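Local coordinates for protein glucosidase (Croceicoccus marinus, PDB 5Z3K) that probably acts as a beta-glucosidase of glycoside hydrolase family 39, cutting O-glycosidic bonds by hydrolysis, at residues P169-Y173 and G204-E208; D368-I374 and E476-R482; V440-R444 and V464-L470. All blocks are in the same frame, centred on the assembly; numbering follows the deposited sequence.

Contact 1 of 3, residues P169-Y173 and G204-E208; sequences PDQFY and GPFRE
Phe206 reaches out of its loop to put the edge of its ring against the face of Phe172, an example of how one aromatic side chain can tie a loop to the start of a helix. The pair is T-shaped, with ring centroids 5.2 Å apart and planes at 75°. Phe206 CE1 leads the approach, 3.6 Å from Phe172 CG, and also meets Phe172 CB. Phe172 holds its CG trans to the backbone N (chi1 -174°), which sets the ring where the Phe206 edge can meet it. Further round the Phe206 ring, CZ lies 4.1 Å from Pro169 CG, and the two side chains meet at about a right angle. Phe154 and Phe165 also pack edge-to-face with Phe172, making an aromatic cluster.

Pro205, the neighbour of Phe206, uses two different groups. Its CB rests 3.7 Å from Pro169 CG, the two proline rings crossing obliquely where the contact nears the surface. Its carbonyl O accepts a short hydrogen bond of 2.5 Å from Tyr173 OH, arriving with a C=O...donor angle of 126°. That oxygen lies at the edge of the Tyr173 ring, near its plane, while a face of the same ring is met by Pro169 O of its own helix.

The loop is braced from within as well. A type I turn runs from Gly204 to Arg207, and Glu208 OE1 takes Gly204 N and Arg207 NE from opposite faces of its carboxylate, while Arg207 NH2 completes a side-on salt bridge to Glu208 OE2 at 2.7 Å. The arrangement is typical of the beta-alpha loops at the C-terminal ends of the strands of a TIM barrel: the loop after strand 191-197, on its way to helix 208-216, packs on the first turn of helix 169-186.

Contact 2 of 3, residues D368-I374 and E476-R482; sequences DTIRILI and ELIEITR
Arg371 and Glu479 face each other as a non-hydrogen-bonded antiparallel pair and run side by side, pointing the same way, a clear case of a cross-strand salt bridge. Followed outward, Arg371 first sets CB 4.0 Å from Leu477 CD1, an apolar footing. CG and CD then pass Glu479 OE1 at van der Waals range, on a chain extended from CG to NE, which brings NE level with the carboxylate. NE bonds Glu479 OE1 at 2.9 Å along a nearly straight line, 174° at the hydrogen. The oxygen lies in the guanidinium plane, yet it is met from above the carboxylate plane, the two planes being 52° apart. Beyond CZ the nitrogens part: NH2 gives a hydrogen to a water that in turn donates to Glu479 OE2, and NH1 is bonded to Gln339 O at the end of helix 329-341.

The strands 369-374 and 476-482 are interior neighbours in a largely antiparallel sheet that folds over into a beta-sandwich, the kind of domain that accompanies the barrel in family 39 enzymes. Here their axes come within 4.7 Å. Ile370 and Ile480 form a hydrogen-bonded pair, with Ile370 N 2.8 Å from Ile480 O, and Ile372 with Ile478 repeats the pattern. These isoleucines share a face; Ile372, Ile478 and Ile480 pack on strand 423-429, Ile370 on Trp433, and Ile372 CD1 meets Ile480 CD1 at 4.0 Å. Leu373 and Leu477, on the opposite face with Arg371, lie against helix 329-341.

At the far end, Arg482 grips Asp368 side-on in a second salt bridge: NE to OD1 at 2.7 Å and NH2 to OD2 at 2.8 Å. Both oxygens are approached from above the carboxylate plane, and a bend at chi3 (58°) of Arg482 turns the guanidinium toward them.

Contact 3 of 3, residues V440-R444 and V464-L470; sequences VVRYR and VTVQNKL
Val440 meets the opposite strand through its two methyls: CG2 comes tip to tip with Val464 CG2 at 3.9 Å, and CG1 slides past Val466 CG2 at 3.8 Å. Strands 440-444 and 464-469 face each other with axes 9.9 Å apart, as layers of a beta-sandwich do, so side chains alone span this part.

Two residues on, Arg442 lays its guanidinium against the Asn468 amide. The planes are 27° apart and stacked, and Asn468 ND2 sits over the centre of the guanidinium, 3.4 Å from Arg442 CZ. Arg442 NH2 forms a salt bridge with Asp455, NH1 one with Glu476.

Arg444 folds at chi2 and chi3 (70° and 63°), bringing its NH2 within 2.9 Å of Lys469 O, a bond in the carbonyl plane. Leu470 CD1 lies over one face of the guanidinium, 3.5 Å from Arg444 CZ. Arg444 NE forms a salt bridge with Glu476, and NH1 one with Asp446. A leucine in place of Arg444 would probably leave Lys469 O without this donor and Glu476 short of one positive partner.

The chemistry thus shifts from apolar at Val440 to charged at Arg444, the arginine charges probably balanced by Glu476, Asp446 and Asp455.

Overall arrangement
Contact 1 belongs to the barrel, across the chain's centre from the other two, its centre about 46 Å from that of contact 2. Contacts 2 and 3 share one sheet: strands 474-482 and 438-446 are neighbours in it, and Glu479 N probably bonds Val441 O. Contact 2 joins adjacent strands through their backbones, whereas contact 3 spans two facing layers mainly through side chains, without backbone pairing, and Glu476 of contact 2 supplies the charge that contact 3 gathers round. Contact 1 is buried through aromatic rings with its prolines nearer the surface, contact 3 through valines and compensated arginines, and contact 2 is partly buried, largely apolar on its isoleucine face apart from Glu476, and ionic toward solvent at Arg482.

Contact 1 of 3, residues P169-Y173 and G204-E208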
loop_
_atom_site.group_PDB
_atom_site.type_symbol
_atom_site.label_atom_id
_atom_site.label_comp_id
_atom_site.label_asym_id
_atom_site.label_seq_id
_atom_site.Cartn_x
_atom_site.Cartn_y
_atom_site.Cartn_z
ATOM N N PRO A 169 19.542 -18.544 -3.974
ATOM C CA PRO A 169 18.328 -18.731 -3.163
ATOM C C PRO A 169 18.610 -19.300 -1.788
ATOM O O PRO A 169 18.049 -18.801 -0.802
ATOM C CB PRO A 169 17.476 -19.676 -4.024
ATOM C CG PRO A 169 17.882 -19.320 -5.434
ATOM C CD PRO A 169 19.362 -19.031 -5.356
ATOM N N ASP A 170 19.473 -20.325 -1.687
ATOM C CA ASP A 170 19.832 -20.862 -0.376
ATOM C C ASP A 170 20.349 -19.771 0.552
ATOM O O ASP A 170 20.028 -19.760 1.746
ATOM C CB ASP A 170 20.886 -21.964 -0.516
ATOM C CG ASP A 170 20.304 -23.271 -1.021
ATOM O OD1 ASP A 170 19.120 -23.567 -0.729
ATOM O OD2 ASP A 170 21.044 -24.008 -1.710
ATOM N N GLN A 171 21.171 -18.861 0.027
ATOM C CA GLN A 171 21.669 -17.767 0.852
ATOM C C GLN A 171 20.528 -16.858 1.283
ATOM O O GLN A 171 20.484 -16.405 2.432
ATOM C CB GLN A 171 22.736 -16.978 0.094
ATOM C CG GLN A 171 24.032 -17.759 -0.136
ATOM C CD GLN A 171 25.054 -16.981 -0.941
ATOM O OE1 GLN A 171 24.766 -16.487 -2.031
ATOM N NE2 GLN A 171 26.261 -16.861 -0.398
ATOM N N PHE A 172 19.587 -16.596 0.374
ATOM C CA PHE A 172 18.409 -15.807 0.728
ATOM C C PHE A 172 17.580 -16.509 1.796
ATOM O O PHE A 172 17.137 -15.875 2.760
ATOM C CB PHE A 172 17.569 -15.525 -0.522
ATOM C CG PHE A 172 16.406 -14.596 -0.280
ATOM C CD1 PHE A 172 15.207 -15.079 0.233
ATOM C CD2 PHE A 172 16.509 -13.245 -0.573
ATOM C CE1 PHE A 172 14.133 -14.226 0.467
ATOM C CE2 PHE A 172 15.433 -12.386 -0.350
ATOM C CZ PHE A 172 14.251 -12.878 0.178
ATOM N N TYR A 173 17.366 -17.823 1.649
ATOM C CA TYR A 173 16.553 -18.550 2.625
ATOM C C TYR A 173 17.195 -18.531 4.009
ATOM O O TYR A 173 16.505 -18.359 5.021
ATOM C CB TYR A 173 16.340 -20.005 2.190
ATOM C CG TYR A 173 15.807 -20.235 0.790
ATOM C CD1 TYR A 173 15.035 -19.280 0.133
ATOM C CD2 TYR A 173 16.069 -21.431 0.127
ATOM C CE1 TYR A 173 14.543 -19.514 -1.157
ATOM C CE2 TYR A 173 15.597 -21.668 -1.156
ATOM C CZ TYR A 173 14.837 -20.717 -1.797
ATOM O OH TYR A 173 14.370 -20.980 -3.073
ATOM N N GLY A 204 9.155 -20.074 -9.432
ATOM C CA GLY A 204 10.558 -19.797 -9.234
ATOM C C GLY A 204 11.058 -20.049 -7.829
ATOM O O GLY A 204 10.298 -20.392 -6.915
ATOM N N PRO A 205 12.368 -19.875 -7.638
ATOM C CA PRO A 205 12.963 -20.114 -6.315
ATOM C C PRO A 205 12.481 -19.151 -5.233
ATOM O O PRO A 205 12.593 -19.469 -4.042
ATOM C CB PRO A 205 14.467 -19.950 -6.577
ATOM C CG PRO A 205 14.548 -19.062 -7.762
ATOM C CD PRO A 205 13.363 -19.428 -8.625
ATOM N N PHE A 206 11.943 -17.992 -5.593
ATOM C CA PHE A 206 11.451 -17.068 -4.580
ATOM C C PHE A 206 9.935 -17.086 -4.464
ATOM O O PHE A 206 9.369 -16.294 -3.705
ATOM C CB PHE A 206 11.991 -15.664 -4.856
ATOM C CG PHE A 206 13.486 -15.620 -4.847
ATOM C CD1 PHE A 206 14.184 -15.757 -3.652
ATOM C CD2 PHE A 206 14.200 -15.521 -6.034
ATOM C CE1 PHE A 206 15.561 -15.751 -3.634
ATOM C CE2 PHE A 206 15.585 -15.511 -6.026
ATOM C CZ PHE A 206 16.269 -15.629 -4.827
ATOM N N ARG A 207 9.269 -17.998 -5.173
ATOM C CA ARG A 207 7.869 -18.288 -4.898
ATOM C C ARG A 207 7.774 -19.701 -4.335
ATOM O O ARG A 207 7.801 -19.885 -3.114
ATOM C CB ARG A 207 7.014 -18.113 -6.156
ATOM C CG ARG A 207 5.519 -17.983 -5.865
ATOM C CD ARG A 207 4.696 -17.718 -7.125
ATOM N NE ARG A 207 4.560 -18.928 -7.943
ATOM C CZ ARG A 207 3.734 -19.045 -8.980
ATOM N NH1 ARG A 207 2.957 -18.031 -9.332
ATOM N NH2 ARG A 207 3.680 -20.182 -9.663
ATOM N N GLU A 208 7.692 -20.711 -5.211
ATOM C CA GLU A 208 7.642 -22.101 -4.756
ATOM C C GLU A 208 8.857 -22.457 -3.897
ATOM O O GLU A 208 8.724 -23.081 -2.837
ATOM C CB GLU A 208 7.546 -23.035 -5.964
ATOM C CG GLU A 208 6.153 -23.131 -6.570
ATOM C CD GLU A 208 5.851 -22.036 -7.592
ATOM O OE1 GLU A 208 6.583 -21.017 -7.638
ATOM O OE2 GLU A 208 4.863 -22.201 -8.347
#

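Contact 2 of 3, residues D368-I374 and E476-R482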
loop_
_atom_site.group_PDB
_atom_site.type_symbol
_atom_site.label_atom_id
_atom_site.label_comp_id
_atom_site.label_asym_id
_atom_site.label_seq_id
_atom_site.Cartn_x
_atom_site.Cartn_y
_atom_site.Cartn_z
ATOM N N ASP A 368 -21.506 9.010 13.826
ATOM C CA ASP A 368 -21.898 10.367 13.447
ATOM C C ASP A 368 -21.431 10.775 12.052
ATOM O O ASP A 368 -21.748 11.884 11.608
ATOM C CB ASP A 368 -21.348 11.376 14.466
ATOM C CG ASP A 368 -22.213 11.483 15.712
ATOM O OD1 ASP A 368 -23.398 11.076 15.653
ATOM O OD2 ASP A 368 -21.703 11.974 16.743
ATOM N N THR A 369 -20.684 9.927 11.353
ATOM C CA THR A 369 -20.134 10.282 10.048
ATOM C C THR A 369 -20.320 9.109 9.095
ATOM O O THR A 369 -19.842 8.009 9.381
ATOM C CB THR A 369 -18.646 10.644 10.153
ATOM O OG1 THR A 369 -18.473 11.770 11.028
ATOM C CG2 THR A 369 -18.077 10.972 8.779
ATOM N N ILE A 370 -21.006 9.345 7.975
ATOM C CA ILE A 370 -21.108 8.385 6.868
ATOM C C ILE A 370 -20.204 8.859 5.736
ATOM O O ILE A 370 -20.233 10.044 5.380
ATOM C CB ILE A 370 -22.559 8.276 6.358
ATOM C CG1 ILE A 370 -23.581 8.237 7.512
ATOM C CG2 ILE A 370 -22.698 7.151 5.323
ATOM C CD1 ILE A 370 -23.503 7.037 8.378
ATOM N N ARG A 371 -19.428 7.944 5.139
ATOM C CA ARG A 371 -18.576 8.273 3.994
ATOM C C ARG A 371 -18.921 7.381 2.810
ATOM O O ARG A 371 -18.942 6.154 2.944
ATOM C CB ARG A 371 -17.095 8.119 4.334
ATOM C CG ARG A 371 -16.625 9.150 5.335
ATOM C CD ARG A 371 -15.114 9.119 5.587
ATOM N NE ARG A 371 -14.799 10.226 6.483
ATOM C CZ ARG A 371 -14.072 10.135 7.589
ATOM N NH1 ARG A 371 -13.528 8.977 7.957
ATOM N NH2 ARG A 371 -13.879 11.225 8.323
ATOM N N ILE A 372 -19.164 7.994 1.653
ATOM C CA ILE A 372 -19.491 7.258 0.430
ATOM C C ILE A 372 -18.497 7.679 -0.641
ATOM O O ILE A 372 -18.475 8.846 -1.059
ATOM C CB ILE A 372 -20.936 7.489 -0.040
ATOM C CG1 ILE A 372 -21.946 7.061 1.033
ATOM C CG2 ILE A 372 -21.170 6.718 -1.337
ATOM C CD1 ILE A 372 -22.719 8.242 1.662
ATOM N N LEU A 373 -17.668 6.736 -1.070
ATOM C CA LEU A 373 -16.588 6.977 -2.013
ATOM C C LEU A 373 -16.985 6.412 -3.367
ATOM O O LEU A 373 -17.449 5.274 -3.443
ATOM C CB LEU A 373 -15.304 6.309 -1.520
ATOM C CG LEU A 373 -14.101 6.450 -2.444
ATOM C CD1 LEU A 373 -13.576 7.904 -2.396
ATOM C CD2 LEU A 373 -13.017 5.493 -2.032
ATOM N N ILE A 374 -16.815 7.204 -4.424
ATOM C CA ILE A 374 -17.198 6.823 -5.775
ATOM C C ILE A 374 -16.059 7.159 -6.722
ATOM O O ILE A 374 -15.609 8.309 -6.767
ATOM C CB ILE A 374 -18.475 7.555 -6.238
ATOM C CG1 ILE A 374 -19.629 7.343 -5.258
ATOM C CG2 ILE A 374 -18.836 7.131 -7.667
ATOM C CD1 ILE A 374 -20.766 8.342 -5.457
ATOM N N GLU A 476 -15.152 10.999 -6.147
ATOM C CA GLU A 476 -15.969 11.820 -5.265
ATOM C C GLU A 476 -16.267 11.183 -3.910
ATOM O O GLU A 476 -16.635 10.012 -3.827
ATOM C CB GLU A 476 -17.282 12.198 -5.958
ATOM C CG GLU A 476 -18.074 13.278 -5.239
ATOM C CD GLU A 476 -18.757 14.234 -6.198
ATOM O OE1 GLU A 476 -19.969 14.060 -6.450
ATOM O OE2 GLU A 476 -18.084 15.157 -6.700
ATOM N N LEU A 477 -16.102 11.971 -2.853
ATOM C CA LEU A 477 -16.409 11.529 -1.498
ATOM C C LEU A 477 -17.601 12.332 -1.022
ATOM O O LEU A 477 -17.556 13.563 -1.019
ATOM C CB LEU A 477 -15.229 11.728 -0.542
ATOM C CG LEU A 477 -15.515 11.377 0.920
ATOM C CD1 LEU A 477 -15.787 9.885 1.047
ATOM C CD2 LEU A 477 -14.320 11.770 1.810
ATOM N N ILE A 478 -18.664 11.641 -0.650
ATOM C CA ILE A 478 -19.832 12.258 -0.049
ATOM C C ILE A 478 -19.763 11.969 1.433
ATOM O O ILE A 478 -19.686 10.804 1.839
ATOM C CB ILE A 478 -21.140 11.713 -0.647
ATOM C CG1 ILE A 478 -21.149 11.880 -2.167
ATOM C CG2 ILE A 478 -22.349 12.361 0.044
ATOM C CD1 ILE A 478 -20.888 13.305 -2.637
ATOM N N GLU A 479 -19.804 13.018 2.244
ATOM C CA GLU A 479 -19.714 12.883 3.688
ATOM C C GLU A 479 -20.997 13.416 4.305
ATOM O O GLU A 479 -21.347 14.581 4.090
ATOM C CB GLU A 479 -18.500 13.645 4.225
ATOM C CG GLU A 479 -18.094 13.217 5.603
ATOM C CD GLU A 479 -16.677 13.641 5.919
ATOM O OE1 GLU A 479 -15.729 12.878 5.615
ATOM O OE2 GLU A 479 -16.527 14.761 6.441
ATOM N N ILE A 480 -21.693 12.574 5.064
ATOM C CA ILE A 480 -22.917 12.963 5.766
ATOM C C ILE A 480 -22.661 12.892 7.264
ATOM O O ILE A 480 -22.196 11.865 7.770
ATOM C CB ILE A 480 -24.106 12.070 5.374
ATOM C CG1 ILE A 480 -24.241 12.024 3.858
ATOM C CG2 ILE A 480 -25.397 12.598 5.990
ATOM C CD1 ILE A 480 -25.115 10.934 3.387
ATOM N N THR A 481 -22.950 13.983 7.976
ATOM C CA THR A 481 -22.669 14.043 9.402
ATOM C C THR A 481 -23.888 14.495 10.188
ATOM O O THR A 481 -24.738 15.237 9.687
ATOM C CB THR A 481 -21.513 14.984 9.706
ATOM O OG1 THR A 481 -21.790 16.266 9.114
ATOM C CG2 THR A 481 -20.234 14.416 9.124
ATOM N N ARG A 482 -23.959 14.036 11.434
ATOM C CA ARG A 482 -24.966 14.548 12.347
ATOM C C ARG A 482 -24.614 15.980 12.727
ATOM O O ARG A 482 -23.448 16.297 12.987
ATOM C CB ARG A 482 -25.058 13.674 13.599
ATOM C CG ARG A 482 -26.136 14.118 14.583
ATOM C CD ARG A 482 -26.190 13.210 15.792
ATOM N NE ARG A 482 -24.910 13.153 16.482
ATOM C CZ ARG A 482 -24.512 14.040 17.389
ATOM N NH1 ARG A 482 -25.301 15.056 17.718
ATOM N NH2 ARG A 482 -23.325 13.908 17.965
HETATM O O HOH W 1 -15.000 14.113 8.826
#

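Contact 3 of 3, residues V440-R444 and V464-L470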
loop_
_atom_site.group_PDB
_atom_site.type_symbol
_atom_site.label_atom_id
_atom_site.label_comp_id
_atom_site.label_asym_id
_atom_site.label_seq_id
_atom_site.Cartn_x
_atom_site.Cartn_y
_atom_site.Cartn_z
ATOM N N VAL A 440 -24.376 17.553 4.599
ATOM C CA VAL A 440 -23.883 16.833 3.426
ATOM C C VAL A 440 -22.741 17.641 2.825
ATOM O O VAL A 440 -22.944 18.783 2.393
ATOM C CB VAL A 440 -24.989 16.622 2.381
ATOM C CG1 VAL A 440 -24.485 15.744 1.250
ATOM C CG2 VAL A 440 -26.255 16.060 3.030
ATOM N N VAL A 441 -21.550 17.051 2.786
ATOM C CA VAL A 441 -20.378 17.679 2.189
ATOM C C VAL A 441 -19.860 16.786 1.068
ATOM O O VAL A 441 -19.930 15.555 1.150
ATOM C CB VAL A 441 -19.280 17.927 3.249
ATOM C CG1 VAL A 441 -18.072 18.567 2.621
ATOM C CG2 VAL A 441 -19.813 18.800 4.370
ATOM N N ARG A 442 -19.328 17.408 0.014
ATOM C CA ARG A 442 -18.813 16.675 -1.136
ATOM C C ARG A 442 -17.397 17.141 -1.458
ATOM O O ARG A 442 -17.151 18.348 -1.545
ATOM C CB ARG A 442 -19.734 16.877 -2.342
ATOM C CG ARG A 442 -19.126 16.549 -3.694
ATOM C CD ARG A 442 -20.192 16.664 -4.808
ATOM N NE ARG A 442 -20.378 18.027 -5.303
ATOM C CZ ARG A 442 -19.867 18.499 -6.441
ATOM N NH1 ARG A 442 -19.114 17.723 -7.215
ATOM N NH2 ARG A 442 -20.110 19.752 -6.807
ATOM N N TYR A 443 -16.476 16.178 -1.634
ATOM C CA TYR A 443 -15.091 16.420 -2.034
ATOM C C TYR A 443 -14.817 15.744 -3.374
ATOM O O TYR A 443 -15.329 14.655 -3.650
ATOM C CB TYR A 443 -14.081 15.880 -0.997
ATOM C CG TYR A 443 -14.347 16.305 0.423
ATOM C CD1 TYR A 443 -15.282 15.639 1.202
ATOM C CD2 TYR A 443 -13.644 17.358 0.998
ATOM C CE1 TYR A 443 -15.529 16.022 2.509
ATOM C CE2 TYR A 443 -13.885 17.747 2.301
ATOM C CZ TYR A 443 -14.826 17.074 3.049
ATOM O OH TYR A 443 -15.071 17.450 4.340
ATOM N N ARG A 444 -13.968 16.374 -4.192
ATOM C CA ARG A 444 -13.770 15.945 -5.573
ATOM C C ARG A 444 -12.295 15.933 -5.947
ATOM O O ARG A 444 -11.579 16.897 -5.677
ATOM C CB ARG A 444 -14.518 16.886 -6.532
ATOM C CG ARG A 444 -14.201 16.695 -7.992
ATOM C CD ARG A 444 -14.775 15.373 -8.508
ATOM N NE ARG A 444 -16.235 15.343 -8.429
ATOM C CZ ARG A 444 -17.046 15.688 -9.427
ATOM N NH1 ARG A 444 -16.544 16.103 -10.584
ATOM N NH2 ARG A 444 -18.364 15.610 -9.271
ATOM N N VAL A 464 -31.391 11.048 2.499
ATOM C CA VAL A 464 -30.813 12.127 1.714
ATOM C C VAL A 464 -30.532 11.594 0.317
ATOM O O VAL A 464 -30.106 10.444 0.146
ATOM C CB VAL A 464 -29.535 12.691 2.378
ATOM C CG1 VAL A 464 -28.635 11.562 2.815
ATOM C CG2 VAL A 464 -28.799 13.621 1.427
ATOM N N THR A 465 -30.806 12.421 -0.684
ATOM C CA THR A 465 -30.488 12.120 -2.067
ATOM C C THR A 465 -29.433 13.101 -2.539
ATOM O O THR A 465 -29.572 14.310 -2.334
ATOM C CB THR A 465 -31.725 12.200 -2.962
ATOM O OG1 THR A 465 -32.670 11.220 -2.538
ATOM C CG2 THR A 465 -31.355 11.921 -4.407
ATOM N N VAL A 466 -28.380 12.572 -3.151
ATOM C CA VAL A 466 -27.272 13.357 -3.671
ATOM C C VAL A 466 -27.107 13.000 -5.136
ATOM O O VAL A 466 -27.078 11.816 -5.483
ATOM C CB VAL A 466 -25.967 13.063 -2.901
ATOM C CG1 VAL A 466 -24.781 13.675 -3.622
ATOM C CG2 VAL A 466 -26.074 13.564 -1.461
ATOM N N GLN A 467 -26.979 14.005 -5.995
ATOM C CA GLN A 467 -26.710 13.711 -7.396
ATOM C C GLN A 467 -25.687 14.698 -7.926
ATOM O O GLN A 467 -25.639 15.852 -7.497
ATOM C CB GLN A 467 -27.984 13.756 -8.261
ATOM C CG GLN A 467 -28.609 15.142 -8.384
ATOM C CD GLN A 467 -29.691 15.207 -9.457
ATOM O OE1 GLN A 467 -29.667 14.449 -10.429
ATOM N NE2 GLN A 467 -30.651 16.109 -9.279
ATOM N N ASN A 468 -24.873 14.231 -8.867
ATOM C CA ASN A 468 -23.828 15.076 -9.425
ATOM C C ASN A 468 -23.422 14.543 -10.780
ATOM O O ASN A 468 -23.567 13.347 -11.066
ATOM C CB ASN A 468 -22.596 15.150 -8.514
ATOM C CG ASN A 468 -22.783 16.117 -7.371
ATOM O OD1 ASN A 468 -22.962 15.709 -6.215
ATOM N ND2 ASN A 468 -22.781 17.409 -7.687
ATOM N N LYS A 469 -22.909 15.443 -11.616
ATOM C CA LYS A 469 -22.154 15.003 -12.777
ATOM C C LYS A 469 -20.771 14.576 -12.310
ATOM O O LYS A 469 -20.175 15.218 -11.439
ATOM C CB LYS A 469 -22.058 16.106 -13.830
ATOM C CG LYS A 469 -23.389 16.788 -14.152
ATOM C CD LYS A 469 -24.293 15.888 -14.953
ATOM C CE LYS A 469 -25.360 16.691 -15.705
ATOM N NZ LYS A 469 -26.654 16.739 -14.966
ATOM N N LEU A 470 -20.285 13.471 -12.867
ATOM C CA LEU A 470 -18.993 12.904 -12.467
ATOM C C LEU A 470 -18.477 12.145 -13.686
ATOM O O LEU A 470 -18.735 10.951 -13.833
ATOM C CB LEU A 470 -19.125 12.001 -11.245
ATOM C CG LEU A 470 -17.830 11.316 -10.780
ATOM C CD1 LEU A 470 -16.831 12.326 -10.226
ATOM C CD2 LEU A 470 -18.114 10.209 -9.761
HETATM O O HOH W 2 -18.368 17.990 -12.337
#